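Local coordinates for putative chromatin binding protein (Chaetomium thermophilum, PDB 6QP0) that acts as a tRNA-dependent ATPase essential for tRNA modification by Elongator, its nucleotide-binding domain here holding ADP, aluminium fluoride and magnesium, at residues 153-158 and 223-228; 4-9 and 131-136; 116-121 and 143-148. All blocks are in the same frame, centred on the assembly; numbering follows the deposited sequence.

Contact 1 of 3, residues 153-158 and 223-228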
ATOM      1  N   SER A 153      13.614  -2.802   1.203  1.00 35.98           N
ATOM      2  CA  SER A 153      12.185  -2.815   0.930  1.00 34.54           C
ATOM      3  C   SER A 153      11.524  -3.941   1.712  1.00 34.44           C
ATOM      4  O   SER A 153      12.156  -4.949   2.037  1.00 35.25           O
ATOM      5  CB  SER A 153      11.898  -2.997  -0.564  1.00 33.78           C
ATOM      6  OG  SER A 153      12.540  -4.155  -1.068  1.00 34.38           O
ATOM      7  N   CYS A 154      10.238  -3.757   2.006  1.00 36.16           N
ATOM      8  CA  CYS A 154       9.453  -4.780   2.681  1.00 36.01           C
ATOM      9  C   CYS A 154       8.000  -4.635   2.255  1.00 34.56           C
ATOM     10  O   CYS A 154       7.622  -3.682   1.567  1.00 33.50           O
ATOM     11  CB  CYS A 154       9.589  -4.685   4.206  1.00 36.90           C
ATOM     12  SG  CYS A 154       8.761  -3.265   4.970  1.00 36.60           S
ATOM     13  N   VAL A 155       7.186  -5.600   2.673  1.00 33.25           N
ATOM     14  CA  VAL A 155       5.764  -5.629   2.361  1.00 33.64           C
ATOM     15  C   VAL A 155       4.984  -5.713   3.666  1.00 35.53           C
ATOM     16  O   VAL A 155       5.348  -6.474   4.572  1.00 37.09           O
ATOM     17  CB  VAL A 155       5.409  -6.809   1.434  1.00 32.23           C
ATOM     18  CG1 VAL A 155       3.919  -6.819   1.134  1.00 31.84           C
ATOM     19  CG2 VAL A 155       6.222  -6.737   0.145  1.00 32.03           C
ATOM     20  N   LEU A 156       3.913  -4.928   3.759  1.00 35.70           N
ATOM     21  CA  LEU A 156       3.059  -4.886   4.945  1.00 34.55           C
ATOM     22  C   LEU A 156       1.619  -5.127   4.503  1.00 34.68           C
ATOM     23  O   LEU A 156       0.970  -4.227   3.957  1.00 33.04           O
ATOM     24  CB  LEU A 156       3.197  -3.554   5.674  1.00 34.04           C
ATOM     25  CG  LEU A 156       2.146  -3.271   6.748  1.00 35.30           C
ATOM     26  CD1 LEU A 156       2.123  -4.382   7.790  1.00 35.71           C
ATOM     27  CD2 LEU A 156       2.402  -1.924   7.403  1.00 35.44           C
ATOM     28  N   GLN A 157       1.117  -6.334   4.747  1.00 35.13           N
ATOM     29  CA  GLN A 157      -0.247  -6.685   4.379  1.00 36.59           C
ATOM     30  C   GLN A 157      -1.212  -6.324   5.499  1.00 39.56           C
ATOM     31  O   GLN A 157      -0.882  -6.433   6.685  1.00 40.30           O
ATOM     32  CB  GLN A 157      -0.358  -8.174   4.054  1.00 36.18           C
ATOM     33  CG  GLN A 157      -1.695  -8.572   3.452  1.00 35.27           C
ATOM     34  CD  GLN A 157      -1.710 -10.009   2.976  1.00 34.40           C
ATOM     35  OE1 GLN A 157      -0.816 -10.789   3.301  1.00 34.98           O
ATOM     36  NE2 GLN A 157      -2.725 -10.366   2.200  1.00 33.82           N
ATOM     37  N   VAL A 158      -2.409  -5.901   5.115  1.00 44.44           N
ATOM     38  CA  VAL A 158      -3.426  -5.455   6.054  1.00 47.30           C
ATOM     39  C   VAL A 158      -4.753  -6.066   5.638  1.00 46.52           C
ATOM     40  O   VAL A 158      -4.997  -6.326   4.455  1.00 46.82           O
ATOM     41  CB  VAL A 158      -3.524  -3.912   6.103  1.00 50.04           C
ATOM     42  CG1 VAL A 158      -4.694  -3.471   6.969  1.00 51.80           C
ATOM     43  CG2 VAL A 158      -2.221  -3.314   6.619  1.00 51.20           C
ATOM     44  N   ARG A 223      11.658 -13.332  -2.857  1.00 43.68           N
ATOM     45  CA  ARG A 223      12.470 -12.282  -2.261  1.00 46.49           C
ATOM     46  C   ARG A 223      11.829 -10.906  -2.370  1.00 43.15           C
ATOM     47  O   ARG A 223      12.141 -10.030  -1.556  1.00 42.93           O
ATOM     48  CB  ARG A 223      13.852 -12.256  -2.920  1.00 52.97           C
ATOM     49  CG  ARG A 223      13.815 -11.980  -4.413  1.00 55.37           C
ATOM     50  CD  ARG A 223      15.186 -12.140  -5.049  1.00 59.71           C
ATOM     51  NE  ARG A 223      15.160 -11.803  -6.469  1.00 62.94           N
ATOM     52  CZ  ARG A 223      14.699 -12.608  -7.423  1.00 65.01           C
ATOM     53  NH1 ARG A 223      14.716 -12.212  -8.687  1.00 66.26           N
ATOM     54  NH2 ARG A 223      14.220 -13.806  -7.115  1.00 64.80           N
ATOM     55  N   TRP A 224      10.948 -10.688  -3.344  1.00 38.73           N
ATOM     56  CA  TRP A 224      10.343  -9.377  -3.521  1.00 36.18           C
ATOM     57  C   TRP A 224       9.117  -9.164  -2.646  1.00 34.70           C
ATOM     58  O   TRP A 224       8.701  -8.015  -2.457  1.00 33.89           O
ATOM     59  CB  TRP A 224       9.968  -9.151  -4.991  1.00 36.75           C
ATOM     60  CG  TRP A 224       9.035 -10.173  -5.548  1.00 36.92           C
ATOM     61  CD1 TRP A 224       7.672 -10.151  -5.500  1.00 36.61           C
ATOM     62  CD2 TRP A 224       9.392 -11.369  -6.248  1.00 38.50           C
ATOM     63  NE1 TRP A 224       7.158 -11.262  -6.122  1.00 37.98           N
ATOM     64  CE2 TRP A 224       8.195 -12.026  -6.591  1.00 38.94           C
ATOM     65  CE3 TRP A 224      10.609 -11.950  -6.617  1.00 41.33           C
ATOM     66  CZ2 TRP A 224       8.177 -13.234  -7.285  1.00 40.97           C
ATOM     67  CZ3 TRP A 224      10.590 -13.149  -7.305  1.00 43.72           C
ATOM     68  CH2 TRP A 224       9.383 -13.778  -7.632  1.00 43.04           C
ATOM     69  N   ASP A 225       8.532 -10.231  -2.108  1.00 35.67           N
ATOM     70  CA  ASP A 225       7.447 -10.109  -1.144  1.00 34.91           C
ATOM     71  C   ASP A 225       7.928 -10.221   0.295  1.00 34.13           C
ATOM     72  O   ASP A 225       7.117 -10.087   1.217  1.00 34.65           O
ATOM     73  CB  ASP A 225       6.372 -11.166  -1.412  1.00 35.89           C
ATOM     74  CG  ASP A 225       5.478 -10.804  -2.581  1.00 35.97           C
ATOM     75  OD1 ASP A 225       5.464  -9.621  -2.982  1.00 35.76           O
ATOM     76  OD2 ASP A 225       4.778 -11.702  -3.095  1.00 36.60           O
ATOM     77  N   SER A 226       9.221 -10.464   0.511  1.00 34.60           N
ATOM     78  CA  SER A 226       9.787 -10.512   1.847  1.00 35.53           C
ATOM     79  C   SER A 226      10.736  -9.337   2.055  1.00 35.58           C
ATOM     80  O   SER A 226      11.303  -8.814   1.090  1.00 33.36           O
ATOM     81  CB  SER A 226      10.557 -11.817   2.086  1.00 37.00           C
ATOM     82  OG  SER A 226      11.818 -11.782   1.441  1.00 39.21           O
ATOM     83  N   PRO A 227      10.941  -8.895   3.305  1.00 38.69           N
ATOM     84  CA  PRO A 227      10.273  -9.391   4.520  1.00 39.25           C
ATOM     85  C   PRO A 227       8.799  -8.993   4.583  1.00 37.91           C
ATOM     86  O   PRO A 227       8.468  -7.826   4.388  1.00 38.56           O
ATOM     87  CB  PRO A 227      11.070  -8.736   5.655  1.00 40.70           C
ATOM     88  CG  PRO A 227      11.735  -7.555   5.035  1.00 41.29           C
ATOM     89  CD  PRO A 227      12.013  -7.932   3.613  1.00 39.73           C
ATOM     90  N   LEU A 228       7.928  -9.964   4.846  1.00 36.25           N
ATOM     91  CA  LEU A 228       6.490  -9.738   4.878  1.00 35.59           C
ATOM     92  C   LEU A 228       6.029  -9.483   6.307  1.00 35.79           C
ATOM     93  O   LEU A 228       6.511 -10.116   7.249  1.00 38.97           O
ATOM     94  CB  LEU A 228       5.735 -10.935   4.296  1.00 33.34           C
ATOM     95  CG  LEU A 228       4.208 -10.836   4.324  1.00 35.59           C
ATOM     96  CD1 LEU A 228       3.727  -9.612   3.557  1.00 34.84           C
ATOM     97  CD2 LEU A 228       3.569 -12.100   3.766  1.00 34.98           C
TER
HETATM   98  O   HOH W   1      10.410  -6.579  -0.949  1.00 65.98           O
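V155 and L228 form a parallel beta bridge where strand 153-158 meets strand 228-231, the last in the order of the P-loop NTPase sheet. V155 N gives a nearly straight hydrogen bond to P227 O, 3.1 Å long with 177° at the hydrogen. L228 CA also makes a CA-H...O contact of 3.5 Å with V155 O. The V155 side chain shares a sheet face with that of L228. V155 CB lies 3.7 Å from D225 O. V155 CG1 is anti to the backbone N (chi1 180°) and meets L228 CD1 at 3.7 Å. V155 CG2 packs on the backbone of the preceding turn, 3.6 Å from D225 O and also close to D225 CA and W224 O. The D225 carboxylate makes a salt bridge with R139. P227 follows a cis peptide bond. P227 CG touches C154 CB at 3.7 Å, and P227 CD lies 3.4 Å from S153 O. An alanine here would probably leave a gap beside C154 CB and weaken the preference for the cis bond. Next to this turn, one water accepts from S153 OG and donates to S226 O and, at 2.7 Å, to W224 O.

Contact 2 of 3, residues 4-9 and 131-136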
ATOM      1  N   LEU A   4      11.736   1.607   1.561  1.00 38.89           N
ATOM      2  CA  LEU A   4      10.399   1.510   0.993  1.00 37.24           C
ATOM      3  C   LEU A   4       9.593   0.491   1.783  1.00 37.67           C
ATOM      4  O   LEU A   4      10.086  -0.601   2.087  1.00 38.21           O
ATOM      5  CB  LEU A   4      10.455   1.111  -0.483  1.00 35.19           C
ATOM      6  CG  LEU A   4       9.105   0.984  -1.192  1.00 33.56           C
ATOM      7  CD1 LEU A   4       8.396   2.329  -1.245  1.00 33.58           C
ATOM      8  CD2 LEU A   4       9.286   0.408  -2.588  1.00 31.98           C
ATOM      9  N   ILE A   5       8.358   0.852   2.115  1.00 37.78           N
ATOM     10  CA  ILE A   5       7.435  -0.024   2.824  1.00 40.04           C
ATOM     11  C   ILE A   5       6.196  -0.152   1.950  1.00 39.01           C
ATOM     12  O   ILE A   5       5.402   0.792   1.844  1.00 37.27           O
ATOM     13  CB  ILE A   5       7.080   0.514   4.215  1.00 42.40           C
ATOM     14  CG1 ILE A   5       8.334   0.583   5.089  1.00 45.21           C
ATOM     15  CG2 ILE A   5       6.016  -0.362   4.863  1.00 41.54           C
ATOM     16  CD1 ILE A   5       8.164   1.418   6.340  1.00 47.84           C
ATOM     17  N   VAL A   6       6.031  -1.311   1.322  1.00 42.27           N
ATOM     18  CA  VAL A   6       4.916  -1.550   0.414  1.00 39.62           C
ATOM     19  C   VAL A   6       3.734  -2.047   1.238  1.00 39.32           C
ATOM     20  O   VAL A   6       3.742  -3.174   1.739  1.00 41.09           O
ATOM     21  CB  VAL A   6       5.287  -2.554  -0.683  1.00 38.99           C
ATOM     22  CG1 VAL A   6       4.160  -2.660  -1.704  1.00 38.01           C
ATOM     23  CG2 VAL A   6       6.590  -2.154  -1.355  1.00 38.84           C
ATOM     24  N   VAL A   7       2.726  -1.200   1.391  1.00 33.85           N
ATOM     25  CA  VAL A   7       1.459  -1.622   1.972  1.00 34.24           C
ATOM     26  C   VAL A   7       0.653  -2.345   0.901  1.00 32.47           C
ATOM     27  O   VAL A   7       0.741  -2.032  -0.291  1.00 31.06           O
ATOM     28  CB  VAL A   7       0.689  -0.416   2.542  1.00 35.23           C
ATOM     29  CG1 VAL A   7      -0.687  -0.841   3.028  1.00 35.60           C
ATOM     30  CG2 VAL A   7       1.482   0.234   3.664  1.00 37.36           C
ATOM     31  N   THR A   8      -0.130  -3.332   1.326  1.00 36.50           N
ATOM     32  CA  THR A   8      -0.918  -4.117   0.388  1.00 36.61           C
ATOM     33  C   THR A   8      -2.118  -4.701   1.118  1.00 39.58           C
ATOM     34  O   THR A   8      -2.060  -4.971   2.320  1.00 43.65           O
ATOM     35  CB  THR A   8      -0.087  -5.236  -0.252  1.00 35.49           C
ATOM     36  OG1 THR A   8      -0.915  -5.997  -1.141  1.00 34.90           O
ATOM     37  CG2 THR A   8       0.498  -6.154   0.813  1.00 35.69           C
ATOM     38  N   GLY A   9      -3.197  -4.891   0.375  1.00 36.91           N
ATOM     39  CA  GLY A   9      -4.409  -5.427   0.955  1.00 39.14           C
ATOM     40  C   GLY A   9      -5.555  -5.317  -0.023  1.00 40.13           C
ATOM     41  O   GLY A   9      -5.415  -4.798  -1.134  1.00 37.76           O
ATOM     42  N   SER A 131      -1.288   1.656  -1.165  1.00 36.45           N
ATOM     43  CA  SER A 131      -2.089   1.330  -2.335  1.00 37.51           C
ATOM     44  C   SER A 131      -2.352  -0.167  -2.335  1.00 35.93           C
ATOM     45  O   SER A 131      -1.683  -0.931  -1.633  1.00 36.96           O
ATOM     46  CB  SER A 131      -1.397   1.758  -3.633  1.00 39.09           C
ATOM     47  OG  SER A 131      -2.197   1.441  -4.759  1.00 40.49           O
ATOM     48  N   LEU A 132      -3.342  -0.577  -3.131  1.00 30.58           N
ATOM     49  CA  LEU A 132      -3.678  -1.993  -3.234  1.00 30.87           C
ATOM     50  C   LEU A 132      -2.426  -2.836  -3.451  1.00 31.76           C
ATOM     51  O   LEU A 132      -2.223  -3.852  -2.777  1.00 30.50           O
ATOM     52  CB  LEU A 132      -4.684  -2.209  -4.366  1.00 31.39           C
ATOM     53  CG  LEU A 132      -6.071  -1.597  -4.147  1.00 32.32           C
ATOM     54  CD1 LEU A 132      -6.846  -1.530  -5.455  1.00 32.87           C
ATOM     55  CD2 LEU A 132      -6.859  -2.392  -3.111  1.00 33.18           C
ATOM     56  N   ASN A 133      -1.566  -2.417  -4.379  1.00 35.24           N
ATOM     57  CA  ASN A 133      -0.295  -3.092  -4.646  1.00 36.64           C
ATOM     58  C   ASN A 133      -0.475  -4.607  -4.648  1.00 38.08           C
ATOM     59  O   ASN A 133       0.266  -5.355  -4.009  1.00 37.59           O
ATOM     60  CB  ASN A 133       0.764  -2.665  -3.627  1.00 36.87           C
ATOM     61  CG  ASN A 133       1.078  -1.179  -3.697  1.00 36.85           C
ATOM     62  OD1 ASN A 133       1.036  -0.574  -4.769  1.00 35.51           O
ATOM     63  ND2 ASN A 133       1.397  -0.583  -2.552  1.00 35.85           N
ATOM     64  N   TYR A 134      -1.477  -5.058  -5.401  1.00 38.47           N
ATOM     65  CA  TYR A 134      -1.990  -6.414  -5.287  1.00 36.58           C
ATOM     66  C   TYR A 134      -1.402  -7.386  -6.300  1.00 36.99           C
ATOM     67  O   TYR A 134      -1.803  -8.555  -6.313  1.00 38.79           O
ATOM     68  CB  TYR A 134      -3.517  -6.402  -5.433  1.00 36.35           C
ATOM     69  CG  TYR A 134      -3.994  -6.081  -6.833  1.00 36.98           C
ATOM     70  CD1 TYR A 134      -4.190  -4.768  -7.240  1.00 37.42           C
ATOM     71  CD2 TYR A 134      -4.251  -7.094  -7.747  1.00 36.65           C
ATOM     72  CE1 TYR A 134      -4.625  -4.474  -8.520  1.00 37.46           C
ATOM     73  CE2 TYR A 134      -4.685  -6.811  -9.024  1.00 38.64           C
ATOM     74  CZ  TYR A 134      -4.871  -5.502  -9.407  1.00 38.65           C
ATOM     75  OH  TYR A 134      -5.307  -5.228 -10.682  1.00 39.59           O
ATOM     76  N   ILE A 135      -0.475  -6.947  -7.144  1.00 37.72           N
ATOM     77  CA  ILE A 135       0.097  -7.793  -8.186  1.00 38.32           C
ATOM     78  C   ILE A 135       1.537  -8.113  -7.814  1.00 38.17           C
ATOM     79  O   ILE A 135       2.311  -7.212  -7.467  1.00 36.58           O
ATOM     80  CB  ILE A 135       0.022  -7.122  -9.568  1.00 40.80           C
ATOM     81  CG1 ILE A 135      -1.410  -6.665  -9.860  1.00 41.16           C
ATOM     82  CG2 ILE A 135       0.502  -8.085 -10.646  1.00 43.24           C
ATOM     83  CD1 ILE A 135      -1.547  -5.828 -11.115  1.00 40.91           C
ATOM     84  N   LYS A 136       1.895  -9.399  -7.883  1.00 41.74           N
ATOM     85  CA  LYS A 136       3.261  -9.809  -7.578  1.00 40.75           C
ATOM     86  C   LYS A 136       4.259  -9.122  -8.502  1.00 37.98           C
ATOM     87  O   LYS A 136       5.314  -8.659  -8.053  1.00 37.69           O
ATOM     88  CB  LYS A 136       3.388 -11.329  -7.685  1.00 42.35           C
ATOM     89  CG  LYS A 136       2.595 -12.086  -6.632  1.00 44.43           C
ATOM     90  CD  LYS A 136       2.676 -13.590  -6.837  1.00 46.17           C
ATOM     91  CE  LYS A 136       1.835 -14.334  -5.805  1.00 46.84           C
ATOM     92  NZ  LYS A 136       1.906 -15.813  -5.976  1.00 46.54           N
TER
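N133 reaches V7 with its amide. N133 ND2 donates to V7 O at 2.8 Å, with 157° at the hydrogen. The bond lies in the V7 carbonyl plane and close to the N133 amide plane. CG of N133 is anti to its own carbonyl carbon (chi1 -63°), which puts N133 CG 3.5 Å from V7 O. V6 CG1 packs against the same amide, 3.6 Å from N133 ND2. One residue on from V7, T8 OG1 sits between two carbonyls, 3.0 Å from L132 O and 3.2 Å from N133 O. L132 O also receives a long, weak hydrogen bond from G9 N, at 3.5 Å. Strand 4-9 here runs into the P-loop (Walker A) that binds ADP. Segment 131-136 follows directly on D130, a magnesium ligand. L132 CD2 lies 3.4 Å from G9 O, and the L132 side chain also touches that of K15, an ADP-binding residue. The second shell fixes the rotation of the N133 amide: W138 NE1 is hydrogen-bonded to N133 OD1. R139 NH1 bonds N133 O, and Y215 OH is hydrogen-bonded to T8 OG1. Beside them, S131 OG is tied to D78 OD1.

Contact 3 of 3, residues 116-121 and 143-148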
ATOM      1  N   ALA A 116       6.260   8.644  -8.350  1.00 29.77           N
ATOM      2  CA  ALA A 116       6.188   9.305  -7.052  1.00 29.96           C
ATOM      3  C   ALA A 116       7.204   8.728  -6.076  1.00 30.30           C
ATOM      4  O   ALA A 116       7.834   9.470  -5.314  1.00 30.91           O
ATOM      5  CB  ALA A 116       4.774   9.186  -6.483  1.00 29.64           C
ATOM      6  N   VAL A 117       7.375   7.405  -6.077  1.00 30.08           N
ATOM      7  CA  VAL A 117       8.334   6.782  -5.170  1.00 30.54           C
ATOM      8  C   VAL A 117       9.758   7.134  -5.582  1.00 31.35           C
ATOM      9  O   VAL A 117      10.587   7.516  -4.746  1.00 32.14           O
ATOM     10  CB  VAL A 117       8.121   5.256  -5.127  1.00 30.21           C
ATOM     11  CG1 VAL A 117       9.183   4.593  -4.266  1.00 30.85           C
ATOM     12  CG2 VAL A 117       6.732   4.925  -4.605  1.00 29.65           C
ATOM     13  N   LYS A 118      10.063   7.023  -6.877  1.00 34.54           N
ATOM     14  CA  LYS A 118      11.424   7.270  -7.337  1.00 38.39           C
ATOM     15  C   LYS A 118      11.885   8.683  -7.009  1.00 39.68           C
ATOM     16  O   LYS A 118      13.078   8.907  -6.773  1.00 41.34           O
ATOM     17  CB  LYS A 118      11.524   7.024  -8.842  1.00 39.99           C
ATOM     18  CG  LYS A 118      12.943   6.763  -9.322  1.00 41.79           C
ATOM     19  CD  LYS A 118      13.002   6.610 -10.830  1.00 43.98           C
ATOM     20  CE  LYS A 118      14.203   5.782 -11.257  1.00 47.75           C
ATOM     21  NZ  LYS A 118      15.479   6.292 -10.684  1.00 50.32           N
ATOM     22  N   ARG A 119      10.961   9.647  -6.983  1.00 38.03           N
ATOM     23  CA  ARG A 119      11.336  11.031  -6.723  1.00 40.36           C
ATOM     24  C   ARG A 119      11.821  11.253  -5.297  1.00 42.22           C
ATOM     25  O   ARG A 119      12.570  12.206  -5.058  1.00 43.58           O
ATOM     26  CB  ARG A 119      10.150  11.955  -7.008  1.00 39.42           C
ATOM     27  CG  ARG A 119       9.798  12.075  -8.484  1.00 39.67           C
ATOM     28  CD  ARG A 119       8.377  12.584  -8.686  1.00 39.18           C
ATOM     29  NE  ARG A 119       7.991  12.571 -10.094  1.00 38.79           N
ATOM     30  CZ  ARG A 119       6.735  12.550 -10.530  1.00 38.03           C
ATOM     31  NH1 ARG A 119       5.729  12.530  -9.666  1.00 38.07           N
ATOM     32  NH2 ARG A 119       6.485  12.538 -11.832  1.00 37.71           N
ATOM     33  N   VAL A 120      11.421  10.404  -4.349  1.00 45.95           N
ATOM     34  CA  VAL A 120      11.739  10.627  -2.944  1.00 48.01           C
ATOM     35  C   VAL A 120      12.510   9.450  -2.362  1.00 47.34           C
ATOM     36  O   VAL A 120      13.376   9.633  -1.500  1.00 50.81           O
ATOM     37  CB  VAL A 120      10.457  10.885  -2.125  1.00 48.62           C
ATOM     38  CG1 VAL A 120       9.850  12.223  -2.501  1.00 48.05           C
ATOM     39  CG2 VAL A 120       9.448   9.758  -2.337  1.00 47.61           C
ATOM     40  N   LEU A 121      12.208   8.239  -2.826  1.00 43.07           N
ATOM     41  CA  LEU A 121      12.779   7.046  -2.213  1.00 42.92           C
ATOM     42  C   LEU A 121      14.300   7.073  -2.292  1.00 45.00           C
ATOM     43  O   LEU A 121      14.878   7.347  -3.349  1.00 45.26           O
ATOM     44  CB  LEU A 121      12.238   5.787  -2.895  1.00 41.02           C
ATOM     45  CG  LEU A 121      12.775   4.454  -2.368  1.00 41.85           C
ATOM     46  CD1 LEU A 121      12.404   4.251  -0.903  1.00 40.86           C
ATOM     47  CD2 LEU A 121      12.264   3.298  -3.216  1.00 41.47           C
ATOM     48  N   TYR A 143      10.134  -3.694  -5.600  1.00 34.47           N
ATOM     49  CA  TYR A 143      11.322  -4.296  -5.005  1.00 36.67           C
ATOM     50  C   TYR A 143      12.574  -3.882  -5.768  1.00 35.40           C
ATOM     51  O   TYR A 143      13.550  -3.410  -5.175  1.00 36.38           O
ATOM     52  CB  TYR A 143      11.161  -5.820  -4.978  1.00 38.13           C
ATOM     53  CG  TYR A 143      12.430  -6.600  -4.714  1.00 38.43           C
ATOM     54  CD1 TYR A 143      12.937  -6.731  -3.430  1.00 39.69           C
ATOM     55  CD2 TYR A 143      13.106  -7.225  -5.754  1.00 39.91           C
ATOM     56  CE1 TYR A 143      14.095  -7.452  -3.189  1.00 41.08           C
ATOM     57  CE2 TYR A 143      14.261  -7.946  -5.525  1.00 42.14           C
ATOM     58  CZ  TYR A 143      14.751  -8.058  -4.242  1.00 42.93           C
ATOM     59  OH  TYR A 143      15.903  -8.778  -4.014  1.00 45.39           O
ATOM     60  N   CYS A 144      12.557  -4.033  -7.093  1.00 34.08           N
ATOM     61  CA  CYS A 144      13.703  -3.620  -7.893  1.00 35.20           C
ATOM     62  C   CYS A 144      13.924  -2.115  -7.817  1.00 35.74           C
ATOM     63  O   CYS A 144      15.062  -1.651  -7.945  1.00 36.16           O
ATOM     64  CB  CYS A 144      13.509  -4.057  -9.343  1.00 35.52           C
ATOM     65  SG  CYS A 144      13.356  -5.845  -9.535  1.00 36.10           S
ATOM     66  N   GLU A 145      12.861  -1.341  -7.601  1.00 36.50           N
ATOM     67  CA  GLU A 145      13.017   0.103  -7.455  1.00 40.19           C
ATOM     68  C   GLU A 145      13.824   0.439  -6.207  1.00 42.06           C
ATOM     69  O   GLU A 145      14.764   1.241  -6.258  1.00 44.44           O
ATOM     70  CB  GLU A 145      11.646   0.779  -7.415  1.00 40.11           C
ATOM     71  CG  GLU A 145      11.715   2.297  -7.459  1.00 40.22           C
ATOM     72  CD  GLU A 145      10.358   2.953  -7.641  1.00 37.92           C
ATOM     73  OE1 GLU A 145       9.329   2.307  -7.349  1.00 37.20           O
ATOM     74  OE2 GLU A 145      10.324   4.120  -8.083  1.00 37.57           O
ATOM     75  N   ALA A 146      13.472  -0.168  -5.070  1.00 38.95           N
ATOM     76  CA  ALA A 146      14.243   0.052  -3.851  1.00 37.92           C
ATOM     77  C   ALA A 146      15.669  -0.462  -4.004  1.00 39.16           C
ATOM     78  O   ALA A 146      16.612   0.130  -3.470  1.00 38.14           O
ATOM     79  CB  ALA A 146      13.554  -0.623  -2.665  1.00 37.21           C
ATOM     80  N   LYS A 147      15.843  -1.571  -4.726  1.00 42.27           N
ATOM     81  CA  LYS A 147      17.183  -2.059  -5.030  1.00 47.90           C
ATOM     82  C   LYS A 147      17.989  -1.002  -5.776  1.00 48.42           C
ATOM     83  O   LYS A 147      19.157  -0.753  -5.458  1.00 48.86           O
ATOM     84  CB  LYS A 147      17.094  -3.352  -5.845  1.00 51.68           C
ATOM     85  CG  LYS A 147      18.421  -3.832  -6.418  1.00 56.20           C
ATOM     86  CD  LYS A 147      18.260  -5.118  -7.226  1.00 58.30           C
ATOM     87  CE  LYS A 147      17.918  -6.309  -6.338  1.00 58.72           C
ATOM     88  NZ  LYS A 147      17.921  -7.589  -7.102  1.00 59.48           N
ATOM     89  N   ASN A 148      17.376  -0.364  -6.780  1.00 49.33           N
ATOM     90  CA  ASN A 148      18.073   0.670  -7.538  1.00 50.60           C
ATOM     91  C   ASN A 148      18.309   1.918  -6.699  1.00 47.71           C
ATOM     92  O   ASN A 148      19.272   2.654  -6.946  1.00 49.98           O
ATOM     93  CB  ASN A 148      17.281   1.010  -8.799  1.00 52.98           C
ATOM     94  CG  ASN A 148      17.525   0.020  -9.917  1.00 56.10           C
ATOM     95  OD1 ASN A 148      18.671  -0.275 -10.258  1.00 59.65           O
ATOM     96  ND2 ASN A 148      16.448  -0.509 -10.488  1.00 54.71           N
TER
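E145 and A146 of helix 136-148 meet V117, K118 and L121 near the C-terminal part of helix 106-120. Each helix belongs to a beta-alpha-beta crossover of the parallel sheet. Helix 106-120 links strands 72-77 and 125-130. Helix 136-148 links strands 125-130 and 153-158, with strand 4-9 lying between these two in the sheet.

Y143 begins the segment and takes no part across the helices; it packs on S153, R223 and W224. Its carbonyl accepts the helical bond from K147 N, and C144 O accepts the one from N148 N.

E145 carries most of the contact. CG is anti to the backbone N (chi1 -172°), and the chain stays extended beyond it. This carries the carboxylate across to the other helix, and the E145 side chain crosses those of V117 and K118 obliquely. E145 OE1 lies 3.8 Å from V117 CG1, and E145 CD is 3.9 Å from the same methyl. E145 OE2 comes within 3.2 Å of K118 CB. It is equally near K118 N, but the angle there is too poor for a hydrogen bond. The K118 chain bends at its last torsion, and K118 NZ stays 6.2 Å from E145 OE2. No salt bridge forms, though the opposite charges may still attract weakly across that distance.

A146 is met by L121. L121 CD2 lies 3.9 Å from A146 CA and 4.2 Å from A146 CB. The leucine also packs on V127 and T151. On its other side the A146 methyl touches S153, so this part of the helix rests on the sheet. L121 is itself placed by its backbone: V117 O accepts from both L121 N and V120 N, the latter at 3.0 Å.

From the N terminus, strand 4-9 comes first and opens contact 2. Segment 116-121 of helix 106-120 follows and opens contact 3. Contact 2 then closes at 131-136, just after strand 125-130. Contact 3 closes later at 143-148, so the two cross along the chain. Contact 1 opens only after both, at 153-158, and closes its own long loop at 223-228. Strands 4-9 and 153-158 are neighbours, joined by backbone bonds between V6 and both C154 and L156. Together the contacts tie the P-loop strand, the loop after strand 125-130, two helices, strand 153-158 and the last strand. L4 packs on V117, L121 and A146, linking contacts 2 and 3.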